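Local coordinates for protein DNA-3-methyladenine glycosidase II, putative (Deinococcus radiodurans, PDB 2YG9) that is probably a DNA glycosidase of the all-helical HhH-GPD superfamily of base excision DNA repair proteins, at residues A21-L26 and A168-F173; T27-A32 and L52-P57; D60-L65 and A121-A126; L143-L148 and M161-A166; D177-Q182 and Y210-S215. All coordinates share one frame; numbering follows the deposited sequence. Where two conformers were deposited one is given.

Contact 1 of 5, residues A21-L26 and A168-F173; sequences AVLPPL and ARPDVF
Leu23 and Pro170 meet where the extended, proline-rich loop 21-26 runs over the loop 168-173 that leaves helix 156-166, inside the all-helical HhH-GPD fold. Apolar packing carries most of the contact. Leu23 CB presses on Pro170 CG at 3.5 Å, a tight fit for two carbons, and its CD1 reaches on to Asp171 CB at 3.6 Å. Leu26 CD2 closes on the same proline ring at Pro170 CB, and Pro25 CB lies 3.9 Å from Ala168 CB. Across the contact a charged group is covered by a methyl: Val22 CG1, anti to its backbone N (chi1 -170°), sits 3.6 Å above the plane of the Arg169 guanidinium, over its centre. The polar ends are paired outside the two segments: Arg169 NH1 with Asp141 and Asp171 OD1 with Arg204, both salt bridges. Backbone atoms make the rest. Ala168, which leaves helical geometry with positive phi (52°), turns its O to Pro25 CA, a CA-H...O contact of 3.3 Å. That carbonyl has a second partner, a water that donates to Ala168 O at 2.6 Å and accepts from Leu26 N at 3.0 Å.

Contact 2 of 5, residues T27-A32 and L52-P57; sequences TDHAGA and LPVLAP
The His29 imidazole has Val54 CG2 over one face, with water at both nitrogens on its edge. The methyl rides 3.8 Å above the ring plane, displaced toward the rim, and makes a CH-pi contact only 15° off the ring normal. At the edge, Pro53 O lies near the plane, 3.4 Å from His29 CE1. Both waters are in the plane as well. One is 2.8 Å from His29 NE2 and accepts from Leu55 N at 2.9 Å; the other is 3.0 Å from His29 ND1 and accepts from Leu52 N. The ring is thus tied through solvent to two backbone N-H groups of loop 52-57, which would hinder its rotation. His29 CG stands anti to its carbonyl carbon (chi1 -65°), pointing from the start of helix 30-36 at that loop. Just before it is an Asx turn: in one of its two conformers, Asp28 OD1 accepts from Ala30 N at 3.0 Å, met on the anti side of the carboxylate and 20° out of its plane. The contact joins the first turn of helix 30-36 to the loop that links helices 40-49 and 61-71, at the surface of the protein. Helix 204-219 adds Leu206 and Arg209, which touch His29, and Arg209 NH2 donates to Pro53 O. The side chains of Val54 and His29 run antiparallel past one another, and the other methyl of the valine, CG1, comes to 3.6 Å from Thr27 O.

Contact 3 of 5, residues D60-L65 and A121-A126; sequences DPFGRL and AAAAAA
Leu65, which touches Ala122 across the contact, donates its backbone N to Pro61 O at 2.8 Å, an ordinary helical bond in the first turns of helix 61-71. Asp60 caps this helix at its N-cap position: its OD1 accepts from Gly63 N in a long, weak bond of 3.2 Å. No hydrogen bond crosses between the segments. What crosses is the ring of Phe62, whose CG stands anti to the backbone N (chi1 179°). It comes edge-on to the all-alanine segment 121-126, with CE1 3.6 Å from Ala123 N and 3.7 Å from Ala122 C, both near the ring plane, so that its rim meets the backbone itself. The same two ring atoms also meet methyls, with CE1 and Ala122 CB 4.0 Å apart and CZ at a like distance from Ala123 CB. One turn further on, Ala126 CB comes loosely toward CD1. Beside the ring, Leu65 CD2 reaches Ala122 CB at 4.2 Å. With side chains no larger than methyls on 121-126, the phenyl can reach the backbone; the axes of the two short segments come within 10.9 Å. Phe133 also packs on Phe62, edge-to-face, and Pro95 and Leu98 of the short helix 95-98 touch it. Segments 61-65 and 121-126 run almost antiparallel, 165° between their axes, a buried helix-helix packing within the all-helical HhH-GPD fold.

Contact 4 of 5, residues L143-L148 and M161-A166; sequences LVIAEL and MFLLFA
Phe162 is the first residue of 161-166 to meet the other helix. Its CG is anti to the backbone N (chi1 177°), and CD2 of the ring takes Leu148 CD1 at 3.7 Å, the methyl arriving obliquely to the ring while the two side chains cross at about a right angle. Leu163 follows and does most of the work. Its two methyls fork around different partners: CD1 packs on Val144 CG1 at 3.6 Å, the two side chains overlapping as they point opposite ways, while CD2 lies 3.6 Å from both Ile145 CD1 and Ile145 CG1, the side chains here at about a right angle. CD1 also comes loosely near Leu148 CD1 (4.5 Å). The chi1 of Leu163, -92°, is some way from a staggered value. Phe162 and Leu163 lie in a wider pi-type turn, 162-166. No hydrogen bond crosses; the interface is purely apolar and all five touching residues are buried. The segments' axes approach to 10.7 Å, with 123° between their directions. Helices 141-149 and 156-166, joined by the short loop 150-155, have the layout of the helix-hairpin-helix motif that gives the family its name, and this contact packs its two helices together. On the Phe162 side lies helix 61-71, whose Pro61 and Leu65 touch the phenyl ring and whose Leu65 also meets Leu148; further along helix 156-166, Leu164 packs against helix 204-219.

Contact 5 of 5, residues D177-Q182 and Y210-S215; sequences DLALRQ and YLWANS
Trp212 NE1 donates to Asp177 OD1 at 3.0 Å, an N-H...O angle of 158°, with the oxygen close to the indole plane but the donor standing well above the carboxylate plane (47° out of it). Leu180 covers one face of the same indole: its CD2 is 3.6 Å from the centroid of the five-membered ring, a CH-pi contact, and 3.5 Å from Trp212 CE2. Ala179 CB meets the ring edge, 3.9 Å from Trp212 CD1. Leu180 CD2 also packs on Leu211 CB at 3.7 Å, where segments 178-182 and 210-215 cross with 83° between their axes. What positions this shell is the start of helix 178-187. Asp177 is its N-cap, CG anti to the backbone N, and OD1 accepts from Leu180 N at 2.9 Å through its anti lone pair. Its other oxygen, OD2, accepts from Trp157 NE1, while Met161 and Leu164 touch the Trp212 indole. The position of Asp177 probably corresponds to the aspartate of the GPD motif. With two donors gripping OD1 and an indole N-H on OD2, these three bonds should hold the buried carboxylate in one orientation at the helix N-terminus.

In chain order, contact 1 encloses contacts 2, 3 and 4, which follow in series, and contact 5 opens after it closes. Contacts 1 and 2, centres 11 Å apart, touch through Leu26 and Ala168 and bind the N-terminal loop to the interhelical loops. Contacts 3 and 4 are 12 Å apart and share the surroundings of helices 61-71 and 156-166, with a weak hydrogen bond from Arg64 NH2 to Phe165 O. Contact 4 also touches contact 5, Phe165 CZ lying 3.5 Å from Trp212 CZ3, although their centres are 19 Å apart. Contacts 3 and 5, 28 Å apart, lie on opposite sides of the chain's centre. Contact 4 lies about 7 Å from that centre, and its helix 156-166 touches both, in a protein without strands.

Contact 1 of 5, residues A21-L26 and A168-F173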
# COMPACT_ATOMS: atom_id res chain seq x y z
N ALA A 21 -4.84 -15.02 11.19
CA ALA A 21 -3.38 -15.03 11.39
C ALA A 21 -2.70 -14.33 10.23
O ALA A 21 -3.14 -14.44 9.08
CB ALA A 21 -2.86 -16.45 11.50
N VAL A 22 -1.62 -13.61 10.55
CA VAL A 22 -0.87 -12.87 9.56
C VAL A 22 -0.34 -13.87 8.52
O VAL A 22 0.27 -14.89 8.87
CB VAL A 22 0.31 -12.12 10.22
CG1 VAL A 22 0.95 -11.16 9.24
CG2 VAL A 22 -0.17 -11.37 11.44
N LEU A 23 -0.57 -13.56 7.25
CA LEU A 23 -0.02 -14.35 6.15
C LEU A 23 1.33 -13.77 5.73
O LEU A 23 1.46 -12.52 5.55
CB LEU A 23 -1.00 -14.37 4.98
CG LEU A 23 -2.37 -15.03 5.24
CD1 LEU A 23 -3.43 -14.61 4.23
CD2 LEU A 23 -2.24 -16.55 5.27
N PRO A 24 2.36 -14.64 5.58
CA PRO A 24 3.66 -14.11 5.18
C PRO A 24 3.69 -13.59 3.74
O PRO A 24 2.94 -14.06 2.88
CB PRO A 24 4.59 -15.32 5.34
CG PRO A 24 3.73 -16.49 5.17
CD PRO A 24 2.42 -16.09 5.79
N PRO A 25 4.58 -12.63 3.46
CA PRO A 25 4.78 -12.22 2.07
C PRO A 25 5.15 -13.39 1.17
O PRO A 25 5.88 -14.32 1.60
CB PRO A 25 5.97 -11.25 2.15
CG PRO A 25 5.96 -10.77 3.58
CD PRO A 25 5.45 -11.90 4.40
N LEU A 26 4.64 -13.35 -0.04
CA LEU A 26 5.01 -14.32 -1.04
C LEU A 26 6.49 -14.14 -1.37
O LEU A 26 7.01 -13.02 -1.39
CB LEU A 26 4.15 -14.19 -2.33
CG LEU A 26 2.64 -14.15 -2.20
CD1 LEU A 26 1.94 -14.10 -3.61
CD2 LEU A 26 2.14 -15.34 -1.41
N ALA A 168 4.33 -5.83 2.08
CA ALA A 168 4.14 -7.00 1.17
C ALA A 168 3.21 -8.09 1.69
O ALA A 168 3.37 -9.29 1.44
CB ALA A 168 5.50 -7.59 0.77
N ARG A 169 2.16 -7.66 2.38
CA ARG A 169 1.16 -8.62 2.80
C ARG A 169 0.38 -9.13 1.61
O ARG A 169 0.08 -8.36 0.71
CB ARG A 169 0.26 -8.00 3.82
CG ARG A 169 1.02 -7.50 4.98
CD ARG A 169 0.38 -7.85 6.19
NE ARG A 169 1.18 -7.52 7.38
CZ ARG A 169 0.69 -7.54 8.62
NH1 ARG A 169 -0.60 -7.79 8.81
NH2 ARG A 169 1.46 -7.25 9.66
N PRO A 170 0.12 -10.45 1.57
CA PRO A 170 -0.44 -11.11 0.37
C PRO A 170 -1.96 -11.10 0.15
O PRO A 170 -2.42 -11.51 -0.93
CB PRO A 170 0.00 -12.54 0.57
CG PRO A 170 -0.15 -12.73 2.04
CD PRO A 170 0.38 -11.45 2.63
N ASP A 171 -2.76 -10.65 1.11
CA ASP A 171 -4.16 -10.90 1.03
C ASP A 171 -5.03 -9.65 1.28
O ASP A 171 -5.98 -9.65 2.07
CB ASP A 171 -4.56 -12.05 1.98
CG ASP A 171 -5.92 -12.59 1.66
OD1 ASP A 171 -6.35 -12.50 0.48
OD2 ASP A 171 -6.59 -13.08 2.57
N VAL A 172 -4.68 -8.58 0.56
CA VAL A 172 -5.31 -7.28 0.73
C VAL A 172 -6.07 -6.86 -0.52
O VAL A 172 -5.46 -6.63 -1.56
CB VAL A 172 -4.28 -6.19 1.01
CG1 VAL A 172 -5.02 -4.80 1.24
CG2 VAL A 172 -3.35 -6.54 2.23
N PHE A 173 -7.39 -6.74 -0.42
CA PHE A 173 -8.18 -6.09 -1.44
C PHE A 173 -8.76 -4.85 -0.81
O PHE A 173 -9.57 -4.94 0.09
CB PHE A 173 -9.31 -6.98 -1.97
CG PHE A 173 -10.13 -6.32 -3.05
CD1 PHE A 173 -9.69 -6.31 -4.37
CD2 PHE A 173 -11.30 -5.66 -2.75
CE1 PHE A 173 -10.42 -5.65 -5.36
CE2 PHE A 173 -12.04 -5.06 -3.74
CZ PHE A 173 -11.58 -5.03 -5.04
O HOH W 1 3.22 -10.74 -0.69

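Contact 2 of 5, residues T27-A32 and L52-P57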
# COMPACT_ATOMS: atom_id res chain seq x y z
N THR A 27 7.16 -15.25 -1.64
CA THR A 27 8.54 -15.22 -2.06
C THR A 27 8.66 -15.52 -3.56
O THR A 27 9.68 -15.24 -4.18
CB THR A 27 9.42 -16.19 -1.20
OG1 THR A 27 8.91 -17.51 -1.31
CG2 THR A 27 9.39 -15.79 0.27
N ASP A 28 7.59 -16.09 -4.11
CA ASP A 28 7.43 -16.29 -5.55
C ASP A 28 5.92 -16.31 -5.81
O ASP A 28 5.13 -16.55 -4.90
CB ASP A 28 8.09 -17.60 -6.01
CG ASP A 28 7.29 -18.83 -5.63
OD1 ASP A 28 6.37 -19.20 -6.39
OD2 ASP A 28 7.59 -19.44 -4.58
N HIS A 29 5.52 -16.03 -7.05
CA HIS A 29 4.11 -15.93 -7.45
C HIS A 29 3.47 -17.15 -8.15
O HIS A 29 2.35 -17.06 -8.62
CB HIS A 29 3.93 -14.75 -8.40
CG HIS A 29 4.19 -13.42 -7.77
ND1 HIS A 29 4.36 -12.26 -8.50
CD2 HIS A 29 4.34 -13.07 -6.47
CE1 HIS A 29 4.60 -11.26 -7.68
NE2 HIS A 29 4.60 -11.72 -6.44
N ALA A 30 4.15 -18.29 -8.21
CA ALA A 30 3.61 -19.44 -8.96
C ALA A 30 2.32 -19.98 -8.37
O ALA A 30 1.28 -20.12 -9.06
CB ALA A 30 4.72 -20.61 -9.07
N GLY A 31 2.36 -20.27 -7.08
CA GLY A 31 1.18 -20.69 -6.32
C GLY A 31 0.02 -19.72 -6.41
O GLY A 31 -1.10 -20.12 -6.69
N ALA A 32 0.30 -18.45 -6.16
CA ALA A 32 -0.64 -17.35 -6.32
C ALA A 32 -1.29 -17.29 -7.71
O ALA A 32 -2.50 -17.30 -7.83
CB ALA A 32 0.05 -15.98 -5.98
N LEU A 52 4.65 -10.14 -12.69
CA LEU A 52 4.82 -8.94 -11.86
C LEU A 52 5.93 -9.20 -10.85
O LEU A 52 6.06 -10.32 -10.38
CB LEU A 52 3.52 -8.61 -11.13
CG LEU A 52 2.26 -8.30 -11.92
CD1 LEU A 52 1.08 -7.97 -11.02
CD2 LEU A 52 2.56 -7.18 -12.88
N PRO A 53 6.76 -8.19 -10.54
CA PRO A 53 7.86 -8.42 -9.58
C PRO A 53 7.40 -8.83 -8.16
O PRO A 53 6.35 -8.34 -7.67
CB PRO A 53 8.58 -7.08 -9.53
CG PRO A 53 7.63 -6.08 -10.16
CD PRO A 53 6.69 -6.80 -11.03
N VAL A 54 8.15 -9.71 -7.52
CA VAL A 54 7.89 -10.10 -6.13
C VAL A 54 8.28 -8.92 -5.17
O VAL A 54 9.44 -8.48 -5.14
CB VAL A 54 8.62 -11.43 -5.75
CG1 VAL A 54 8.28 -11.89 -4.35
CG2 VAL A 54 8.26 -12.58 -6.71
N LEU A 55 7.33 -8.46 -4.37
CA LEU A 55 7.58 -7.40 -3.38
C LEU A 55 8.20 -7.98 -2.10
O LEU A 55 7.68 -8.96 -1.54
CB LEU A 55 6.27 -6.68 -2.99
CG LEU A 55 5.49 -6.17 -4.18
CD1 LEU A 55 4.25 -5.44 -3.77
CD2 LEU A 55 6.41 -5.33 -5.03
N ALA A 56 9.28 -7.36 -1.65
CA ALA A 56 9.95 -7.71 -0.41
C ALA A 56 9.42 -6.85 0.71
O ALA A 56 9.31 -5.63 0.56
CB ALA A 56 11.48 -7.50 -0.54
N PRO A 57 9.13 -7.46 1.86
CA PRO A 57 8.64 -6.63 2.94
C PRO A 57 9.75 -5.62 3.36
O PRO A 57 10.91 -5.98 3.38
CB PRO A 57 8.35 -7.63 4.04
CG PRO A 57 9.29 -8.78 3.76
CD PRO A 57 9.34 -8.85 2.27
O HOH W 2 4.76 -9.90 -4.32
O HOH W 3 3.59 -12.58 -11.40

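Contact 3 of 5, residues D60-L65 and A121-A126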
# COMPACT_ATOMS: atom_id res chain seq x y z
N ASP A 60 12.08 -1.13 7.00
CA ASP A 60 11.84 0.18 7.63
C ASP A 60 10.41 0.66 7.36
O ASP A 60 10.17 1.58 6.57
CB ASP A 60 12.83 1.20 7.08
CG ASP A 60 12.69 2.59 7.75
OD1 ASP A 60 12.09 2.68 8.86
OD2 ASP A 60 13.21 3.57 7.14
N PRO A 61 9.44 0.03 8.01
CA PRO A 61 8.04 0.42 7.86
C PRO A 61 7.76 1.92 8.09
O PRO A 61 7.02 2.56 7.30
CB PRO A 61 7.35 -0.45 8.92
CG PRO A 61 8.20 -1.62 9.01
CD PRO A 61 9.58 -1.14 8.90
N PHE A 62 8.31 2.46 9.18
CA PHE A 62 8.13 3.87 9.49
C PHE A 62 8.53 4.78 8.33
O PHE A 62 7.75 5.58 7.86
CB PHE A 62 8.83 4.28 10.79
CG PHE A 62 8.67 5.72 11.09
CD1 PHE A 62 7.48 6.18 11.59
CD2 PHE A 62 9.65 6.64 10.74
CE1 PHE A 62 7.28 7.54 11.83
CE2 PHE A 62 9.49 8.00 10.99
CZ PHE A 62 8.28 8.45 11.51
N GLY A 63 9.76 4.65 7.87
CA GLY A 63 10.27 5.38 6.73
C GLY A 63 9.42 5.18 5.48
O GLY A 63 9.16 6.14 4.78
N ARG A 64 8.99 3.95 5.20
CA ARG A 64 8.12 3.73 4.04
C ARG A 64 6.77 4.40 4.19
O ARG A 64 6.22 4.87 3.19
CB ARG A 64 7.92 2.27 3.71
CG ARG A 64 9.15 1.59 3.04
CD ARG A 64 9.39 2.07 1.61
NE ARG A 64 8.27 1.71 0.73
CZ ARG A 64 8.04 0.49 0.23
NH1 ARG A 64 8.84 -0.51 0.48
NH2 ARG A 64 6.98 0.29 -0.53
N LEU A 65 6.26 4.43 5.42
CA LEU A 65 5.03 5.16 5.74
C LEU A 65 5.21 6.63 5.40
O LEU A 65 4.38 7.22 4.70
CB LEU A 65 4.55 4.97 7.18
CG LEU A 65 3.20 5.67 7.45
CD1 LEU A 65 2.09 5.22 6.49
CD2 LEU A 65 2.82 5.49 8.88
N ALA A 121 2.38 13.13 13.46
CA ALA A 121 1.50 12.24 14.18
C ALA A 121 2.07 10.84 14.21
O ALA A 121 2.03 10.16 15.26
CB ALA A 121 0.10 12.28 13.57
N ALA A 122 2.59 10.40 13.07
CA ALA A 122 3.21 9.05 12.91
C ALA A 122 4.48 8.95 13.74
O ALA A 122 4.69 7.94 14.42
CB ALA A 122 3.51 8.77 11.43
N ALA A 123 5.34 9.98 13.72
CA ALA A 123 6.56 9.97 14.58
C ALA A 123 6.16 9.86 16.07
O ALA A 123 6.75 9.11 16.80
CB ALA A 123 7.43 11.19 14.34
N ALA A 124 5.16 10.63 16.49
CA ALA A 124 4.69 10.69 17.87
C ALA A 124 4.12 9.36 18.28
O ALA A 124 4.38 8.91 19.37
CB ALA A 124 3.63 11.83 18.05
N ALA A 125 3.46 8.68 17.35
CA ALA A 125 2.86 7.38 17.63
C ALA A 125 3.95 6.31 17.82
O ALA A 125 3.81 5.42 18.67
CB ALA A 125 1.86 7.01 16.50
N ALA A 126 5.04 6.45 17.08
CA ALA A 126 6.19 5.55 17.19
C ALA A 126 6.92 5.74 18.53
O ALA A 126 7.24 4.76 19.21
CB ALA A 126 7.14 5.75 15.99

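Contact 4 of 5, residues L143-L148 and M161-A166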
# COMPACT_ATOMS: atom_id res chain seq x y z
N LEU A 143 -5.67 -5.10 12.62
CA LEU A 143 -5.13 -4.40 13.77
C LEU A 143 -4.11 -3.34 13.34
O LEU A 143 -4.09 -2.24 13.90
CB LEU A 143 -4.47 -5.36 14.76
CG LEU A 143 -5.29 -6.44 15.49
CD1 LEU A 143 -4.42 -7.09 16.56
CD2 LEU A 143 -6.62 -5.98 16.15
N VAL A 144 -3.26 -3.66 12.36
CA VAL A 144 -2.35 -2.65 11.77
C VAL A 144 -3.17 -1.51 11.14
O VAL A 144 -2.91 -0.32 11.36
CB VAL A 144 -1.38 -3.29 10.76
CG1 VAL A 144 -0.41 -2.22 10.11
CG2 VAL A 144 -0.59 -4.45 11.44
N ILE A 145 -4.16 -1.89 10.36
CA ILE A 145 -5.06 -0.93 9.71
C ILE A 145 -5.67 0.01 10.73
O ILE A 145 -5.58 1.23 10.57
CB ILE A 145 -6.13 -1.62 8.81
CG1 ILE A 145 -5.41 -2.26 7.60
CG2 ILE A 145 -7.19 -0.57 8.34
CD1 ILE A 145 -6.21 -3.34 6.82
N ALA A 146 -6.27 -0.53 11.78
CA ALA A 146 -7.00 0.29 12.73
C ALA A 146 -6.06 1.31 13.39
O ALA A 146 -6.44 2.47 13.61
CB ALA A 146 -7.66 -0.59 13.80
N GLU A 147 -4.83 0.91 13.70
CA GLU A 147 -3.91 1.85 14.33
C GLU A 147 -3.43 2.94 13.39
O GLU A 147 -3.24 4.08 13.81
CB GLU A 147 -2.70 1.12 14.94
CG GLU A 147 -3.04 0.28 16.16
CD GLU A 147 -3.91 1.00 17.20
OE1 GLU A 147 -3.48 2.06 17.77
OE2 GLU A 147 -5.04 0.48 17.45
N LEU A 148 -3.17 2.58 12.13
CA LEU A 148 -2.80 3.58 11.12
C LEU A 148 -3.92 4.59 10.84
O LEU A 148 -3.68 5.81 10.75
CB LEU A 148 -2.36 2.90 9.82
CG LEU A 148 -1.03 2.17 9.90
CD1 LEU A 148 -0.88 1.37 8.62
CD2 LEU A 148 0.13 3.13 10.10
N MET A 161 -2.88 0.20 1.32
CA MET A 161 -1.83 0.31 0.33
C MET A 161 -0.46 0.06 1.00
O MET A 161 0.47 -0.48 0.40
CB MET A 161 -1.84 1.72 -0.29
CG MET A 161 -2.97 2.02 -1.28
SD MET A 161 -3.19 0.76 -2.54
CE MET A 161 -4.50 -0.22 -1.86
N PHE A 162 -0.33 0.55 2.22
CA PHE A 162 0.89 0.35 3.01
C PHE A 162 1.16 -1.14 3.35
O PHE A 162 2.27 -1.68 3.21
CB PHE A 162 0.81 1.23 4.27
CG PHE A 162 1.97 1.08 5.22
CD1 PHE A 162 3.20 1.63 4.92
CD2 PHE A 162 1.84 0.35 6.38
CE1 PHE A 162 4.29 1.46 5.80
CE2 PHE A 162 2.91 0.20 7.26
CZ PHE A 162 4.11 0.78 6.98
N LEU A 163 0.13 -1.82 3.79
CA LEU A 163 0.20 -3.26 3.98
C LEU A 163 0.60 -3.99 2.71
O LEU A 163 1.51 -4.86 2.75
CB LEU A 163 -1.17 -3.80 4.46
CG LEU A 163 -1.42 -3.92 5.96
CD1 LEU A 163 -1.21 -2.62 6.67
CD2 LEU A 163 -2.85 -4.42 6.16
N LEU A 164 -0.04 -3.64 1.59
CA LEU A 164 0.19 -4.33 0.34
C LEU A 164 1.58 -4.04 -0.24
O LEU A 164 2.35 -4.96 -0.52
CB LEU A 164 -0.92 -4.03 -0.67
CG LEU A 164 -1.08 -4.85 -1.96
CD1 LEU A 164 -2.50 -4.55 -2.48
CD2 LEU A 164 -0.02 -4.55 -3.05
N PHE A 165 1.91 -2.75 -0.37
CA PHE A 165 3.13 -2.37 -1.01
C PHE A 165 4.33 -2.27 -0.08
O PHE A 165 5.43 -2.60 -0.52
CB PHE A 165 2.99 -1.09 -1.80
CG PHE A 165 2.14 -1.23 -3.01
CD1 PHE A 165 2.63 -1.85 -4.16
CD2 PHE A 165 0.84 -0.77 -3.01
CE1 PHE A 165 1.83 -1.96 -5.30
CE2 PHE A 165 0.06 -0.87 -4.15
CZ PHE A 165 0.55 -1.48 -5.28
N ALA A 166 4.18 -1.82 1.16
CA ALA A 166 5.38 -1.67 2.04
C ALA A 166 5.67 -2.97 2.78
O ALA A 166 6.80 -3.49 2.78
CB ALA A 166 5.22 -0.50 3.04

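Contact 5 of 5, residues D177-Q182 and Y210-S215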
# COMPACT_ATOMS: atom_id res chain seq x y z
N ASP A 177 -10.46 1.47 -3.18
CA ASP A 177 -9.63 1.87 -4.31
C ASP A 177 -10.56 1.90 -5.51
O ASP A 177 -11.15 0.89 -5.88
CB ASP A 177 -8.49 0.88 -4.56
CG ASP A 177 -7.52 1.36 -5.61
OD1 ASP A 177 -7.79 1.16 -6.82
OD2 ASP A 177 -6.47 1.93 -5.24
N LEU A 178 -10.71 3.09 -6.09
CA LEU A 178 -11.62 3.29 -7.22
C LEU A 178 -11.23 2.46 -8.41
O LEU A 178 -12.08 1.92 -9.05
CB LEU A 178 -11.69 4.79 -7.60
CG LEU A 178 -12.63 5.23 -8.74
CD1 LEU A 178 -14.11 5.00 -8.48
CD2 LEU A 178 -12.39 6.72 -9.06
N ALA A 179 -9.93 2.33 -8.70
CA ALA A 179 -9.52 1.59 -9.86
C ALA A 179 -9.77 0.08 -9.70
O ALA A 179 -10.19 -0.57 -10.63
CB ALA A 179 -8.04 1.89 -10.20
N LEU A 180 -9.58 -0.45 -8.50
CA LEU A 180 -9.89 -1.85 -8.26
C LEU A 180 -11.41 -2.08 -8.43
O LEU A 180 -11.85 -3.00 -9.12
CB LEU A 180 -9.45 -2.26 -6.86
CG LEU A 180 -7.95 -2.31 -6.59
CD1 LEU A 180 -7.76 -2.74 -5.15
CD2 LEU A 180 -7.16 -3.23 -7.61
N ARG A 181 -12.22 -1.22 -7.82
CA ARG A 181 -13.65 -1.37 -7.89
C ARG A 181 -14.20 -1.21 -9.32
O ARG A 181 -15.17 -1.89 -9.70
CB ARG A 181 -14.33 -0.39 -6.91
CG ARG A 181 -14.00 -0.69 -5.45
CD ARG A 181 -14.61 -2.01 -4.96
NE ARG A 181 -16.07 -1.97 -5.03
CZ ARG A 181 -16.87 -1.44 -4.10
NH1 ARG A 181 -16.41 -0.89 -3.00
NH2 ARG A 181 -18.18 -1.46 -4.30
N GLN A 182 -13.62 -0.30 -10.09
CA GLN A 182 -14.00 -0.08 -11.52
C GLN A 182 -13.66 -1.28 -12.38
O GLN A 182 -14.47 -1.66 -13.24
CB GLN A 182 -13.34 1.17 -12.10
CG GLN A 182 -14.00 2.48 -11.60
CD GLN A 182 -13.26 3.72 -12.08
OE1 GLN A 182 -12.05 3.68 -12.40
NE2 GLN A 182 -13.97 4.84 -12.11
N TYR A 210 -2.71 -7.27 -10.32
CA TYR A 210 -3.10 -7.61 -11.69
C TYR A 210 -4.26 -6.77 -12.21
O TYR A 210 -4.28 -6.44 -13.38
CB TYR A 210 -3.38 -9.13 -11.85
CG TYR A 210 -2.13 -9.93 -12.16
CD1 TYR A 210 -1.46 -9.79 -13.39
CD2 TYR A 210 -1.58 -10.77 -11.22
CE1 TYR A 210 -0.28 -10.50 -13.66
CE2 TYR A 210 -0.40 -11.48 -11.48
CZ TYR A 210 0.24 -11.34 -12.71
OH TYR A 210 1.40 -12.08 -12.93
N LEU A 211 -5.23 -6.43 -11.37
CA LEU A 211 -6.25 -5.46 -11.80
C LEU A 211 -5.67 -4.09 -12.19
O LEU A 211 -6.07 -3.48 -13.22
CB LEU A 211 -7.34 -5.30 -10.73
CG LEU A 211 -8.33 -6.46 -10.53
CD1 LEU A 211 -9.31 -6.09 -9.43
CD2 LEU A 211 -9.04 -6.82 -11.84
N TRP A 212 -4.73 -3.58 -11.39
CA TRP A 212 -4.09 -2.31 -11.73
C TRP A 212 -3.25 -2.48 -13.00
O TRP A 212 -3.16 -1.57 -13.85
CB TRP A 212 -3.20 -1.81 -10.58
CG TRP A 212 -3.96 -1.28 -9.37
CD1 TRP A 212 -5.00 -0.42 -9.37
CD2 TRP A 212 -3.70 -1.59 -7.99
NE1 TRP A 212 -5.40 -0.14 -8.08
CE2 TRP A 212 -4.62 -0.86 -7.21
CE3 TRP A 212 -2.75 -2.39 -7.33
CZ2 TRP A 212 -4.65 -0.91 -5.81
CZ3 TRP A 212 -2.79 -2.45 -5.92
CH2 TRP A 212 -3.74 -1.72 -5.20
N ALA A 213 -2.61 -3.65 -13.14
CA ALA A 213 -1.77 -3.88 -14.32
C ALA A 213 -2.65 -3.93 -15.58
O ALA A 213 -2.29 -3.43 -16.63
CB ALA A 213 -0.95 -5.18 -14.17
N ASN A 214 -3.84 -4.51 -15.45
CA ASN A 214 -4.74 -4.64 -16.59
C ASN A 214 -5.26 -3.27 -16.99
O ASN A 214 -5.51 -3.00 -18.17
CB ASN A 214 -5.86 -5.63 -16.26
CG ASN A 214 -6.69 -5.98 -17.46
OD1 ASN A 214 -7.89 -5.67 -17.56
ND2 ASN A 214 -6.05 -6.61 -18.41
N SER A 215 -5.45 -2.40 -16.00
CA SER A 215 -5.93 -1.07 -16.30
C SER A 215 -4.87 -0.31 -17.11
O SER A 215 -5.19 0.36 -18.06
CB SER A 215 -6.26 -0.31 -15.02
OG SER A 215 -6.52 1.06 -15.32